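Local structure of ABC transporter, substrate-binding protein (Clostridium perfringens, 4EDP) at residues F239-G242 / T243-A247. The protein probably binds a solute outside the cell and delivers it to a membrane ABC transporter, as extracellular solute-binding proteins do. Numbering follows the deposited sequence.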
loop_
_atom_site.group_PDB
_atom_site.type_symbol
_atom_site.label_atom_id
_atom_site.label_comp_id
_atom_site.label_asym_id
_atom_site.label_seq_id
_atom_site.Cartn_x
_atom_site.Cartn_y
_atom_site.Cartn_z
ATOM N N PHE A 239 8.269 5.278 -1.649
ATOM C CA PHE A 239 8.088 6.571 -2.336
ATOM C C PHE A 239 8.720 7.728 -1.529
ATOM O O PHE A 239 9.420 8.604 -2.082
ATOM C CB PHE A 239 6.603 6.865 -2.606
ATOM C CG PHE A 239 6.375 8.206 -3.262
ATOM C CD1 PHE A 239 6.495 8.352 -4.634
ATOM C CD2 PHE A 239 6.082 9.331 -2.501
ATOM C CE1 PHE A 239 6.319 9.599 -5.234
ATOM C CE2 PHE A 239 5.896 10.565 -3.094
ATOM C CZ PHE A 239 6.013 10.701 -4.462
ATOM N N ALA A 240 8.481 7.712 -0.222
ATOM C CA ALA A 240 8.984 8.718 0.720
ATOM C C ALA A 240 10.516 8.697 0.789
ATOM O O ALA A 240 11.154 9.762 0.866
ATOM C CB ALA A 240 8.368 8.512 2.107
ATOM N N PHE A 241 11.128 7.511 0.743
ATOM C CA PHE A 241 12.597 7.452 0.739
ATOM C C PHE A 241 13.130 8.233 -0.471
ATOM O O PHE A 241 14.126 8.971 -0.392
ATOM C CB PHE A 241 13.121 6.016 0.748
ATOM C CG PHE A 241 14.616 5.935 0.632
ATOM C CD1 PHE A 241 15.413 6.413 1.633
ATOM C CD2 PHE A 241 15.223 5.344 -0.464
ATOM C CE1 PHE A 241 16.796 6.358 1.543
ATOM C CE2 PHE A 241 16.606 5.286 -0.560
ATOM C CZ PHE A 241 17.387 5.795 0.439
ATOM N N GLY A 242 12.464 8.087 -1.603
ATOM C CA GLY A 242 12.883 8.841 -2.791
ATOM C C GLY A 242 12.814 10.353 -2.599
ATOM O O GLY A 242 13.747 11.095 -2.965
ATOM N N THR A 243 11.713 10.808 -2.016
ATOM C CA THR A 243 11.503 12.229 -1.775
ATOM C C THR A 243 12.510 12.790 -0.760
ATOM O O THR A 243 13.081 13.858 -0.962
ATOM C CB THR A 243 10.072 12.483 -1.274
ATOM O OG1 THR A 243 9.126 11.939 -2.211
ATOM C CG2 THR A 243 9.823 13.973 -1.093
ATOM N N ILE A 244 12.728 12.062 0.331
ATOM C CA ILE A 244 13.655 12.495 1.370
ATOM C C ILE A 244 15.073 12.538 0.820
ATOM O O ILE A 244 15.839 13.452 1.128
ATOM C CB ILE A 244 13.627 11.522 2.572
ATOM C CG1 ILE A 244 12.235 11.498 3.196
ATOM C CG2 ILE A 244 14.662 11.920 3.612
ATOM C CD1 ILE A 244 11.998 10.258 4.106
ATOM N N SER A 245 15.411 11.549 -0.005
ATOM C CA SER A 245 16.760 11.458 -0.577
ATOM C C SER A 245 17.097 12.657 -1.431
ATOM O O SER A 245 18.254 13.065 -1.498
ATOM C CB SER A 245 16.918 10.189 -1.391
ATOM O OG SER A 245 16.876 9.073 -0.557
ATOM N N LYS A 246 16.096 13.228 -2.090
ATOM C CA LYS A 246 16.349 14.423 -2.889
ATOM C C LYS A 246 16.721 15.592 -1.995
ATOM O O LYS A 246 17.547 16.420 -2.361
ATOM C CB LYS A 246 15.155 14.800 -3.765
ATOM C CG LYS A 246 14.895 13.845 -4.929
ATOM C CD LYS A 246 14.089 14.545 -6.051
ATOM C CE LYS A 246 14.887 15.740 -6.635
ATOM N NZ LYS A 246 14.187 16.451 -7.741
ATOM N N ALA A 247 16.136 15.659 -0.804
ATOM C CA ALA A 247 16.439 16.743 0.113
ATOM C C ALA A 247 17.688 16.469 0.948
ATOM O O ALA A 247 18.426 17.397 1.291
ATOM C CB ALA A 247 15.244 17.023 1.022
#
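Ser245 and Phe241 meet because chi1 of the serine, -68°, sets OG beside its own backbone N and back down the helix, while chi1 of the phenylalanine, 175°, puts CG anti to the backbone N and beside the carbonyl carbon, which brings one face of the ring under the hydroxyl. Both sit one turn apart on the short alpha-helix 238-247, which directly follows strand 233-237 in the periplasmic-binding-protein fold. Phe241 O is gripped twice: Ser245 N reaches it at 2.9 Å, and Ser245 OG donates to it at 2.8 Å from the other face of the carbonyl plane, well above that plane. With its proton committed to the carbonyl, the hydroxyl oxygen lies over one face of the Phe241 ring, displaced toward the rim, and its hydrogen bond to Phe241 O helps fix the hydroxyl's rotation. Val251 touches both side chains.

Two residues earlier, Thr243 N bonds to Phe239 O at 3.2 Å in the carbonyl plane. On the buried side, Ile244 N gives a nearly straight bond to Ala240 O, 2.8 Å long with an N-H...O angle of 169°. Ile244 also packs on Phe226 of helix 219-227 and on Val144 of strand 135-145. Its CG1 comes to 3.1 Å from Ala240 O.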